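Local coordinates for protein acyl-CoA dehydrogenase (Thermus thermophilus, PDB 2Z1Q) that binds FAD and probably oxidises saturated acyl-CoA thioesters to 2,3-dehydroacyl-CoA, passing the electrons on to an acceptor, at residues L74-D78 against K90-V96; L279-Q284 against V567-Y573; A310-A315 against L509-Y513; V450-K454 against A489-E493. All blocks are in the same frame, centred on the assembly; numbering follows the deposited sequence.

Contact 1: L74-D78 against K90-V96; sequences LLAID and KVISTVV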
loop_
_atom_site.group_PDB
_atom_site.type_symbol
_atom_site.label_atom_id
_atom_site.label_comp_id
_atom_site.label_asym_id
_atom_site.label_seq_id
_atom_site.Cartn_x
_atom_site.Cartn_y
_atom_site.Cartn_z
ATOM N N LEU B 74 18.143 28.172 2.558
ATOM C CA LEU B 74 17.110 27.190 2.897
ATOM C C LEU B 74 17.296 26.568 4.269
ATOM O O LEU B 74 16.352 26.021 4.838
ATOM C CB LEU B 74 17.044 26.085 1.841
ATOM C CG LEU B 74 16.678 26.575 0.439
ATOM C CD1 LEU B 74 16.502 25.389 -0.488
ATOM C CD2 LEU B 74 15.402 27.402 0.495
ATOM N N LEU B 75 18.506 26.661 4.807
ATOM C CA LEU B 75 18.779 26.082 6.112
ATOM C C LEU B 75 18.651 27.103 7.243
ATOM O O LEU B 75 18.727 26.745 8.420
ATOM C CB LEU B 75 20.182 25.465 6.121
ATOM C CG LEU B 75 20.417 24.425 5.026
ATOM C CD1 LEU B 75 21.870 23.959 5.070
ATOM C CD2 LEU B 75 19.458 23.255 5.217
ATOM N N ALA B 76 18.448 28.367 6.880
ATOM C CA ALA B 76 18.322 29.432 7.876
ATOM C C ALA B 76 16.898 29.969 8.053
ATOM O O ALA B 76 16.669 30.862 8.864
ATOM C CB ALA B 76 19.270 30.576 7.530
ATOM N N ILE B 77 15.945 29.413 7.310
ATOM C CA ILE B 77 14.540 29.838 7.394
ATOM C C ILE B 77 13.970 29.835 8.819
ATOM O O ILE B 77 13.343 30.809 9.246
ATOM C CB ILE B 77 13.653 28.932 6.506
ATOM C CG1 ILE B 77 14.088 29.059 5.053
ATOM C CG2 ILE B 77 12.183 29.308 6.650
ATOM C CD1 ILE B 77 13.431 28.051 4.153
ATOM N N ASP B 78 14.170 28.744 9.554
ATOM C CA ASP B 78 13.654 28.644 10.919
ATOM C C ASP B 78 14.672 29.006 11.996
ATOM O O ASP B 78 14.478 28.697 13.174
ATOM C CB ASP B 78 13.122 27.234 11.178
ATOM C CG ASP B 78 11.809 26.966 10.467
ATOM O OD1 ASP B 78 11.585 25.807 10.048
ATOM O OD2 ASP B 78 11.000 27.910 10.335
ATOM N N LYS B 90 6.551 30.259 9.587
ATOM C CA LYS B 90 6.494 28.818 9.391
ATOM C C LYS B 90 5.970 28.422 8.016
ATOM O O LYS B 90 6.330 27.369 7.484
ATOM C CB LYS B 90 5.665 28.188 10.508
ATOM C CG LYS B 90 6.225 28.529 11.879
ATOM C CD LYS B 90 7.736 28.253 11.921
ATOM C CE LYS B 90 8.406 28.906 13.119
ATOM N NZ LYS B 90 9.900 28.835 13.032
ATOM N N VAL B 91 5.144 29.274 7.421
ATOM C CA VAL B 91 4.623 28.960 6.102
ATOM C C VAL B 91 5.751 28.732 5.095
ATOM O O VAL B 91 5.673 27.823 4.275
ATOM C CB VAL B 91 3.698 30.070 5.566
ATOM C CG1 VAL B 91 4.427 31.411 5.524
ATOM C CG2 VAL B 91 3.211 29.684 4.184
ATOM N N ILE B 92 6.797 29.556 5.168
ATOM C CA ILE B 92 7.948 29.455 4.259
ATOM C C ILE B 92 8.704 28.125 4.408
ATOM O O ILE B 92 8.955 27.433 3.418
ATOM C CB ILE B 92 8.936 30.630 4.487
ATOM C CG1 ILE B 92 8.268 31.955 4.108
ATOM C CG2 ILE B 92 10.198 30.427 3.669
ATOM C CD1 ILE B 92 9.175 33.158 4.279
ATOM N N SER B 93 9.069 27.766 5.635
ATOM C CA SER B 93 9.771 26.504 5.840
ATOM C C SER B 93 8.869 25.331 5.444
ATOM O O SER B 93 9.354 24.263 5.064
ATOM C CB SER B 93 10.218 26.367 7.302
ATOM O OG SER B 93 9.160 26.651 8.196
ATOM N N THR B 94 7.556 25.540 5.509
ATOM C CA THR B 94 6.610 24.490 5.148
ATOM C C THR B 94 6.528 24.288 3.638
ATOM O O THR B 94 6.482 23.146 3.168
ATOM C CB THR B 94 5.197 24.779 5.705
ATOM O OG1 THR B 94 5.254 24.860 7.133
ATOM C CG2 THR B 94 4.238 23.670 5.313
ATOM N N VAL B 95 6.514 25.381 2.876
ATOM C CA VAL B 95 6.447 25.263 1.422
ATOM C C VAL B 95 7.770 24.671 0.904
ATOM O O VAL B 95 7.787 23.941 -0.084
ATOM C CB VAL B 95 6.170 26.636 0.727
ATOM C CG1 VAL B 95 4.910 27.278 1.314
ATOM C CG2 VAL B 95 7.364 27.563 0.879
ATOM N N VAL B 96 8.869 24.982 1.586
ATOM C CA VAL B 96 10.181 24.463 1.196
ATOM C C VAL B 96 10.172 22.942 1.364
ATOM O O VAL B 96 10.693 22.214 0.527
ATOM C CB VAL B 96 11.312 25.094 2.061
ATOM C CG1 VAL B 96 12.620 24.343 1.856
ATOM C CG2 VAL B 96 11.499 26.558 1.670
HETATM O O HOH W 1 12.241 28.342 14.753
HETATM O O HOH W 2 8.830 25.242 10.320
#
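Ile77 lies across the start of helix 90-99 and overlaps three of its residues. Its CG2 meets Ser93 CB at 3.6 Å and Ile92 CG2 at 3.8 Å, while its CD1 reaches Val96 CG2 at 3.5 Å. Leu74, three residues earlier in the loop, adds a looser touch of its CD2 on the same Val96 CG2 at 4.2 Å. Ile92, Ser93 and Val96 fall on one face of the helix, spaced i, i+1, i+4, so a single loop can lie along them. At the open end the chemistry turns polar. Lys90 starts out pointing away, yet its long chain swings back to bring NZ within 3.1 Å of Asp78 OD2, a hydrogen-bonded salt bridge. Water 1 spans the same two residues, accepting from Lys90 NZ (2.9 Å) and donating to Asp78 O (2.8 Å); water 2 joins Asp78 OD1 (2.8 Å) to Ser93 OG (2.6 Å). Within this N-terminal helical domain of the acyl-CoA dehydrogenase fold, the loop is held further by backbone hydrogen bonds of Ala76 with Leu86 and Ile77 with Leu88. Helix 106-117 packs on Leu75 and Val96, helix 30-54 on Ile92 and Val96, and helix 300-331 on Thr94.

Contact 2: L279-Q284 against V567-Y573; sequences LELSAQ and VLEAGGY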
loop_
_atom_site.group_PDB
_atom_site.type_symbol
_atom_site.label_atom_id
_atom_site.label_comp_id
_atom_site.label_asym_id
_atom_site.label_seq_id
_atom_site.Cartn_x
_atom_site.Cartn_y
_atom_site.Cartn_z
ATOM N N LEU B 279 1.550 12.242 -8.968
ATOM C CA LEU B 279 0.400 12.522 -9.825
ATOM C C LEU B 279 0.873 12.993 -11.202
ATOM O O LEU B 279 0.334 12.564 -12.218
ATOM C CB LEU B 279 -0.508 13.586 -9.188
ATOM C CG LEU B 279 -2.028 13.513 -9.443
ATOM C CD1 LEU B 279 -2.677 14.824 -9.017
ATOM C CD2 LEU B 279 -2.323 13.271 -10.901
ATOM N N GLU B 280 1.885 13.861 -11.237
ATOM C CA GLU B 280 2.424 14.350 -12.512
ATOM C C GLU B 280 2.878 13.149 -13.327
ATOM O O GLU B 280 2.558 13.028 -14.514
ATOM C CB GLU B 280 3.620 15.288 -12.287
ATOM C CG GLU B 280 3.309 16.493 -11.421
ATOM C CD GLU B 280 4.518 17.392 -11.199
ATOM O OE1 GLU B 280 4.375 18.411 -10.487
ATOM O OE2 GLU B 280 5.607 17.082 -11.737
ATOM N N LEU B 281 3.632 12.261 -12.680
ATOM C CA LEU B 281 4.128 11.058 -13.338
ATOM C C LEU B 281 2.965 10.213 -13.857
ATOM O O LEU B 281 2.997 9.741 -14.991
ATOM C CB LEU B 281 4.984 10.202 -12.384
ATOM C CG LEU B 281 6.351 10.734 -11.929
ATOM C CD1 LEU B 281 6.980 9.755 -10.941
ATOM C CD2 LEU B 281 7.266 10.922 -13.123
ATOM N N SER B 282 1.945 10.027 -13.022
ATOM C CA SER B 282 0.785 9.218 -13.399
ATOM C C SER B 282 0.003 9.856 -14.556
ATOM O O SER B 282 -0.377 9.167 -15.511
ATOM C CB SER B 282 -0.151 9.036 -12.200
ATOM O OG SER B 282 0.490 8.366 -11.135
ATOM N N ALA B 283 -0.227 11.166 -14.463
ATOM C CA ALA B 283 -0.968 11.889 -15.502
ATOM C C ALA B 283 -0.213 11.814 -16.818
ATOM O O ALA B 283 -0.786 11.522 -17.862
ATOM C CB ALA B 283 -1.150 13.345 -15.102
ATOM N N GLN B 284 1.083 12.081 -16.753
ATOM C CA GLN B 284 1.908 12.046 -17.951
ATOM C C GLN B 284 1.897 10.691 -18.609
ATOM O O GLN B 284 1.748 10.592 -19.832
ATOM C CB GLN B 284 3.339 12.446 -17.610
ATOM C CG GLN B 284 3.441 13.893 -17.210
ATOM C CD GLN B 284 4.769 14.236 -16.583
ATOM O OE1 GLN B 284 5.103 15.406 -16.439
ATOM N NE2 GLN B 284 5.534 13.214 -16.193
ATOM N N VAL B 567 -6.919 16.722 -14.768
ATOM C CA VAL B 567 -5.594 16.208 -14.439
ATOM C C VAL B 567 -4.823 15.973 -15.730
ATOM O O VAL B 567 -3.695 16.441 -15.882
ATOM C CB VAL B 567 -5.690 14.885 -13.617
ATOM C CG1 VAL B 567 -4.319 14.210 -13.520
ATOM C CG2 VAL B 567 -6.200 15.187 -12.214
ATOM N N LEU B 568 -5.438 15.255 -16.666
ATOM C CA LEU B 568 -4.793 14.970 -17.939
ATOM C C LEU B 568 -4.536 16.258 -18.700
ATOM O O LEU B 568 -3.565 16.360 -19.446
ATOM C CB LEU B 568 -5.655 14.025 -18.776
ATOM C CG LEU B 568 -5.819 12.602 -18.224
ATOM C CD1 LEU B 568 -6.831 11.819 -19.040
ATOM C CD2 LEU B 568 -4.473 11.901 -18.244
ATOM N N GLU B 569 -5.408 17.243 -18.508
ATOM C CA GLU B 569 -5.257 18.523 -19.180
ATOM C C GLU B 569 -4.079 19.303 -18.612
ATOM O O GLU B 569 -3.296 19.889 -19.361
ATOM C CB GLU B 569 -6.537 19.356 -19.041
ATOM C CG GLU B 569 -6.337 20.831 -19.352
ATOM C CD GLU B 569 -5.909 21.065 -20.786
ATOM O OE1 GLU B 569 -5.288 22.117 -21.056
ATOM O OE2 GLU B 569 -6.203 20.201 -21.644
ATOM N N ALA B 570 -3.961 19.306 -17.288
ATOM C CA ALA B 570 -2.882 20.023 -16.623
ATOM C C ALA B 570 -1.617 19.181 -16.507
ATOM O O ALA B 570 -0.560 19.687 -16.137
ATOM C CB ALA B 570 -3.333 20.471 -15.240
ATOM N N GLY B 571 -1.729 17.896 -16.822
ATOM C CA GLY B 571 -0.580 17.011 -16.732
ATOM C C GLY B 571 -0.178 16.764 -15.293
ATOM O O GLY B 571 0.997 16.550 -14.994
ATOM N N GLY B 572 -1.144 16.796 -14.386
ATOM C CA GLY B 572 -0.823 16.577 -12.987
ATOM C C GLY B 572 -1.826 17.265 -12.101
ATOM O O GLY B 572 -3.013 17.287 -12.418
ATOM N N TYR B 573 -1.369 17.823 -10.988
ATOM C CA TYR B 573 -2.273 18.509 -10.076
ATOM C C TYR B 573 -2.934 19.670 -10.845
ATOM O O TYR B 573 -2.273 20.637 -11.208
ATOM C CB TYR B 573 -1.484 19.027 -8.866
ATOM C CG TYR B 573 -2.341 19.534 -7.725
ATOM C CD1 TYR B 573 -2.141 20.804 -7.188
ATOM C CD2 TYR B 573 -3.344 18.732 -7.176
ATOM C CE1 TYR B 573 -2.925 21.270 -6.123
ATOM C CE2 TYR B 573 -4.125 19.185 -6.112
ATOM C CZ TYR B 573 -3.912 20.448 -5.589
ATOM O OH TYR B 573 -4.669 20.854 -4.516
HETATM O O HOH W 3 -1.500 14.530 -18.949
#
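Two glycines let the chain leaving helix 556-570 come down almost onto the backbone of helix 252-288: Gly572 CA is 4.0 Å from Glu280 CA, and Gly571 O is 3.6 Å from that same Glu280 CA. Gly571, the first residue beyond the helix, has positive phi (70°). Gly572, at 153/-142, has backbone angles that a side chain would not tolerate, and a CB there would also run into Glu280 CG. The extended chain of Glu280 (chi1 m, chi2 t) carries its carboxylate clear of the contact. Leu279 has chi1 at -148°, between the usual wells, and divides its methyls between two partners: CD2 meets Val567 CG1 at 3.4 Å, and CD1 lies 3.8 Å from Tyr573 N and 4.4 Å from Tyr573 CD2, at the ring edge. Here the end of the last helix, 556-570, and the chain after it pack on helix 252-288, in the C-terminal helical part of the acyl-CoA dehydrogenase fold, with bound FAD about 9 Å from the Leu568 side chain. Val567, chi1 t, also puts CG1 3.6 Å from Ala283 CB. Ala283 CB in turn fits against the turn, 3.5 Å from Gly572 N. Leu568 (m, t) brings CD2 to 3.7 Å from Ala283 O, and water 3 donates to Leu568 O at 2.8 Å and weakly to Ala283 O at 3.3 Å. Tyr573, chi1 t, leads its ring away from 279-284, toward Lys276 and helix 300-331, where its OH hydrogen-bonds Glu317 OE2.

Contact 3: A310-A315 against L509-Y513; sequences ASRIYA and LARIY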
loop_
_atom_site.group_PDB
_atom_site.type_symbol
_atom_site.label_atom_id
_atom_site.label_comp_id
_atom_site.label_asym_id
_atom_site.label_seq_id
_atom_site.Cartn_x
_atom_site.Cartn_y
_atom_site.Cartn_z
ATOM N N ALA B 310 -6.286 13.468 -7.290
ATOM C CA ALA B 310 -6.352 14.927 -7.222
ATOM C C ALA B 310 -7.234 15.365 -6.059
ATOM O O ALA B 310 -6.955 16.335 -5.373
ATOM C CB ALA B 310 -6.888 15.492 -8.532
ATOM N N SER B 311 -8.302 14.630 -5.811
ATOM C CA SER B 311 -9.165 14.994 -4.713
ATOM C C SER B 311 -8.464 14.858 -3.353
ATOM O O SER B 311 -8.484 15.798 -2.554
ATOM C CB SER B 311 -10.439 14.147 -4.738
ATOM O OG SER B 311 -11.270 14.475 -3.637
ATOM N N ARG B 312 -7.836 13.712 -3.082
ATOM C CA ARG B 312 -7.181 13.553 -1.787
ATOM C C ARG B 312 -6.027 14.539 -1.610
ATOM O O ARG B 312 -5.815 15.069 -0.527
ATOM C CB ARG B 312 -6.723 12.114 -1.608
ATOM C CG ARG B 312 -7.853 11.110 -1.818
ATOM C CD ARG B 312 -7.555 9.784 -1.160
ATOM N NE ARG B 312 -8.385 8.703 -1.688
ATOM C CZ ARG B 312 -8.387 7.462 -1.210
ATOM N NH1 ARG B 312 -9.168 6.538 -1.751
ATOM N NH2 ARG B 312 -7.608 7.150 -0.177
ATOM N N ILE B 313 -5.291 14.805 -2.675
ATOM C CA ILE B 313 -4.199 15.760 -2.575
ATOM C C ILE B 313 -4.744 17.153 -2.219
ATOM O O ILE B 313 -4.176 17.846 -1.374
ATOM C CB ILE B 313 -3.418 15.830 -3.901
ATOM C CG1 ILE B 313 -2.708 14.496 -4.156
ATOM C CG2 ILE B 313 -2.436 16.971 -3.858
ATOM C CD1 ILE B 313 -2.169 14.383 -5.564
ATOM N N TYR B 314 -5.845 17.555 -2.848
ATOM C CA TYR B 314 -6.434 18.860 -2.562
ATOM C C TYR B 314 -6.841 18.975 -1.097
ATOM O O TYR B 314 -6.559 19.978 -0.434
ATOM C CB TYR B 314 -7.658 19.100 -3.460
ATOM C CG TYR B 314 -8.419 20.353 -3.108
ATOM C CD1 TYR B 314 -7.910 21.607 -3.414
ATOM C CD2 TYR B 314 -9.642 20.281 -2.427
ATOM C CE1 TYR B 314 -8.586 22.770 -3.058
ATOM C CE2 TYR B 314 -10.327 21.434 -2.067
ATOM C CZ TYR B 314 -9.788 22.678 -2.386
ATOM O OH TYR B 314 -10.416 23.847 -2.037
ATOM N N ALA B 315 -7.493 17.941 -0.581
ATOM C CA ALA B 315 -7.907 17.944 0.810
ATOM C C ALA B 315 -6.696 18.083 1.744
ATOM O O ALA B 315 -6.680 18.961 2.604
ATOM C CB ALA B 315 -8.688 16.666 1.134
ATOM N N LEU B 509 -13.553 18.783 -6.289
ATOM C CA LEU B 509 -12.609 17.989 -5.513
ATOM C C LEU B 509 -13.054 17.895 -4.076
ATOM O O LEU B 509 -12.920 16.848 -3.436
ATOM C CB LEU B 509 -11.209 18.598 -5.580
ATOM C CG LEU B 509 -10.591 18.626 -6.980
ATOM C CD1 LEU B 509 -9.207 19.240 -6.879
ATOM C CD2 LEU B 509 -10.517 17.219 -7.578
ATOM N N ALA B 510 -13.600 18.996 -3.579
ATOM C CA ALA B 510 -14.071 19.045 -2.212
ATOM C C ALA B 510 -15.267 18.109 -2.022
ATOM O O ALA B 510 -15.380 17.444 -0.998
ATOM C CB ALA B 510 -14.451 20.465 -1.853
ATOM N N ARG B 511 -16.143 18.058 -3.023
ATOM C CA ARG B 511 -17.352 17.228 -2.959
ATOM C C ARG B 511 -17.010 15.736 -2.990
ATOM O O ARG B 511 -17.602 14.936 -2.270
ATOM C CB ARG B 511 -18.300 17.609 -4.116
ATOM C CG ARG B 511 -19.699 16.994 -4.075
ATOM C CD ARG B 511 -20.620 17.663 -5.100
ATOM N NE ARG B 511 -20.714 19.098 -4.844
ATOM C CZ ARG B 511 -20.326 20.046 -5.692
ATOM N NH1 ARG B 511 -20.447 21.323 -5.353
ATOM N NH2 ARG B 511 -19.827 19.719 -6.880
ATOM N N ILE B 512 -16.045 15.377 -3.826
ATOM C CA ILE B 512 -15.592 14.002 -3.952
ATOM C C ILE B 512 -15.047 13.492 -2.620
ATOM O O ILE B 512 -15.309 12.357 -2.219
ATOM C CB ILE B 512 -14.495 13.932 -5.031
ATOM C CG1 ILE B 512 -15.142 14.036 -6.412
ATOM C CG2 ILE B 512 -13.656 12.670 -4.871
ATOM C CD1 ILE B 512 -14.139 14.147 -7.520
ATOM N N TYR B 513 -14.306 14.350 -1.929
ATOM C CA TYR B 513 -13.699 14.004 -0.651
ATOM C C TYR B 513 -14.751 13.926 0.454
ATOM O O TYR B 513 -14.768 12.980 1.256
ATOM C CB TYR B 513 -12.626 15.044 -0.297
ATOM C CG TYR B 513 -11.858 14.700 0.946
ATOM C CD1 TYR B 513 -10.716 13.905 0.874
ATOM C CD2 TYR B 513 -12.325 15.074 2.204
ATOM C CE1 TYR B 513 -10.065 13.482 2.013
ATOM C CE2 TYR B 513 -11.674 14.647 3.369
ATOM C CZ TYR B 513 -10.543 13.841 3.254
ATOM O OH TYR B 513 -9.901 13.315 4.347
#
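Where helices 300-331 and 505-528 cross nearly at right angles (signed crossing angle -96°, short axes 8.5 Å apart), a small residue sits at the point of closest backbone approach: Ser311 CA is 4.6 Å from Leu509 CA. Ser311 is the low bump that lets the helices come so near. Its OG donates to Leu509 O at 2.9 Å and lies 3.2 Å from Ile512 CG2, so the hydroxyl beds into the groove of the opposing helix. In return Leu509 pushes into the hollow beside it, with CD2 4.1 Å from Ala310 CB and CD1 3.8 Å from Tyr314 CB. The Tyr314 ring reaches on toward Ala510, CE2 to CB at 4.2 Å, and its OH hydrogen-bonds Ala495 O. On the other flank of Ser311 the broad Tyr513 ring meets a second small residue: Ala315 CB lies over its face, 3.6 Å from the centroid and 18° off the normal, a CH-pi contact. Helix 476-502 packs on both tyrosines, and Val567 of helix 556-570 meets Ala310. Large side chains set against Ala and Ser give close orthogonal helix packing, here joining helices from the two parts of the chain that match the all-helical C-terminal domain of acyl-CoA dehydrogenases.

Contact 4: V450-K454 against A489-E493; sequences VQNLK and AYAAE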
loop_
_atom_site.group_PDB
_atom_site.type_symbol
_atom_site.label_atom_id
_atom_site.label_comp_id
_atom_site.label_asym_id
_atom_site.label_seq_id
_atom_site.Cartn_x
_atom_site.Cartn_y
_atom_site.Cartn_z
ATOM N N VAL B 450 -20.388 18.707 7.368
ATOM C CA VAL B 450 -19.101 18.867 8.027
ATOM C C VAL B 450 -19.340 19.100 9.509
ATOM O O VAL B 450 -18.637 18.552 10.359
ATOM C CB VAL B 450 -18.318 20.051 7.419
ATOM C CG1 VAL B 450 -17.271 20.560 8.398
ATOM C CG2 VAL B 450 -17.666 19.599 6.125
ATOM N N GLN B 451 -20.348 19.899 9.831
ATOM C CA GLN B 451 -20.642 20.160 11.226
ATOM C C GLN B 451 -21.115 18.899 11.925
ATOM O O GLN B 451 -20.772 18.668 13.082
ATOM C CB GLN B 451 -21.699 21.259 11.361
ATOM C CG GLN B 451 -21.237 22.594 10.811
ATOM C CD GLN B 451 -19.939 23.073 11.445
ATOM O OE1 GLN B 451 -18.924 23.232 10.765
ATOM N NE2 GLN B 451 -19.967 23.305 12.753
ATOM N N ASN B 452 -21.903 18.085 11.227
ATOM C CA ASN B 452 -22.406 16.846 11.820
ATOM C C ASN B 452 -21.256 15.876 12.137
ATOM O O ASN B 452 -21.289 15.187 13.156
ATOM C CB ASN B 452 -23.447 16.189 10.899
ATOM C CG ASN B 452 -24.835 16.861 10.983
ATOM O OD1 ASN B 452 -25.740 16.530 10.207
ATOM N ND2 ASN B 452 -25.002 17.792 11.925
ATOM N N LEU B 453 -20.240 15.829 11.278
ATOM C CA LEU B 453 -19.082 14.967 11.515
ATOM C C LEU B 453 -18.490 15.361 12.854
ATOM O O LEU B 453 -18.197 14.499 13.681
ATOM C CB LEU B 453 -18.028 15.140 10.408
ATOM C CG LEU B 453 -18.433 14.613 9.029
ATOM C CD1 LEU B 453 -17.367 14.924 7.999
ATOM C CD2 LEU B 453 -18.666 13.117 9.123
ATOM N N LYS B 454 -18.345 16.667 13.078
ATOM C CA LYS B 454 -17.804 17.168 14.341
ATOM C C LYS B 454 -18.666 16.659 15.481
ATOM O O LYS B 454 -18.155 16.229 16.512
ATOM C CB LYS B 454 -17.795 18.690 14.365
ATOM C CG LYS B 454 -17.139 19.298 13.151
ATOM C CD LYS B 454 -17.132 20.807 13.233
ATOM C CE LYS B 454 -16.507 21.396 11.989
ATOM N NZ LYS B 454 -16.469 22.880 12.077
ATOM N N ALA B 489 -13.044 15.456 9.101
ATOM C CA ALA B 489 -13.807 16.656 9.370
ATOM C C ALA B 489 -12.916 17.846 9.041
ATOM O O ALA B 489 -13.254 18.658 8.184
ATOM C CB ALA B 489 -14.234 16.690 10.846
ATOM N N TYR B 490 -11.770 17.927 9.711
ATOM C CA TYR B 490 -10.833 19.021 9.484
ATOM C C TYR B 490 -10.458 19.122 8.010
ATOM O O TYR B 490 -10.494 20.200 7.429
ATOM C CB TYR B 490 -9.584 18.815 10.340
ATOM C CG TYR B 490 -8.620 19.972 10.323
ATOM C CD1 TYR B 490 -7.426 19.891 9.614
ATOM C CD2 TYR B 490 -8.895 21.154 11.024
ATOM C CE1 TYR B 490 -6.526 20.942 9.595
ATOM C CE2 TYR B 490 -7.997 22.219 11.011
ATOM C CZ TYR B 490 -6.813 22.101 10.290
ATOM O OH TYR B 490 -5.909 23.128 10.242
ATOM N N ALA B 491 -10.132 17.988 7.399
ATOM C CA ALA B 491 -9.758 17.964 5.987
ATOM C C ALA B 491 -10.890 18.417 5.067
ATOM O O ALA B 491 -10.683 19.255 4.194
ATOM C CB ALA B 491 -9.304 16.564 5.583
ATOM N N ALA B 492 -12.081 17.855 5.260
ATOM C CA ALA B 492 -13.218 18.210 4.408
ATOM C C ALA B 492 -13.551 19.680 4.532
ATOM O O ALA B 492 -13.714 20.379 3.538
ATOM C CB ALA B 492 -14.446 17.365 4.766
ATOM N N GLU B 493 -13.644 20.137 5.770
ATOM C CA GLU B 493 -13.960 21.526 6.037
ATOM C C GLU B 493 -12.918 22.432 5.406
ATOM O O GLU B 493 -13.252 23.358 4.670
ATOM C CB GLU B 493 -14.025 21.769 7.545
ATOM C CG GLU B 493 -14.176 23.234 7.917
ATOM C CD GLU B 493 -14.409 23.436 9.401
ATOM O OE1 GLU B 493 -15.584 23.539 9.810
ATOM O OE2 GLU B 493 -13.419 23.475 10.159
#
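Lys454 NZ is the donor on which this contact turns. Extended through chi2 to chi4, the lysine brings NZ to 2.5 Å from Glu493 OE1, a very short salt bridge with a hydrogen bond in it, and NZ also donates to Gln451 OE1 at 2.8 Å, one turn back on its own helix. The ammonium therefore sits between two acceptors, Gln451 OE1 and Glu493 OE1, which stand 3.5 Å apart; a third acceptor, Trp14 O, is supplied by the N-terminal region. Glu493 has its other oxygen, OE2, in a salt bridge with Arg322, which ties the hairpin to helix 300-331. Apolar packing runs alongside: Val450 CG1 lies 3.6 Å from Glu493 CB, Val450 CG2 4.1 Å from Ala492 CB, and Leu453 CB 4.1 Å from Ala489 CB. With the short axes 166° apart in direction and 9.5 Å distant, helices 445-468 and 476-502 form an antiparallel helical hairpin in the later of the two parts of the chain that match the acyl-CoA dehydrogenase C-terminal domain.

In the fold
Contacts 1, 3 and 4 are buried, whereas contact 2 is only partly so and is the one near bound FAD. Contact 1 stands apart in the N-terminal domain, its nearest atoms about 11 to 12 Å from each of the others. Contacts 2, 3 and 4 form a chain of touching pairs: Tyr573 and Leu279 pack on Tyr314 and Ile313, and Tyr513 on Ala491 and Ala492. Along the sequence contact 4 is nested within contact 3, and contact 3 within contact 2. Contacts 1 and 4 both add a lysine-carboxylate salt bridge to apolar packing, with bridging waters in the partly exposed end of contact 1. Contact 3 has one serine hydrogen bond; contact 2 has no direct one.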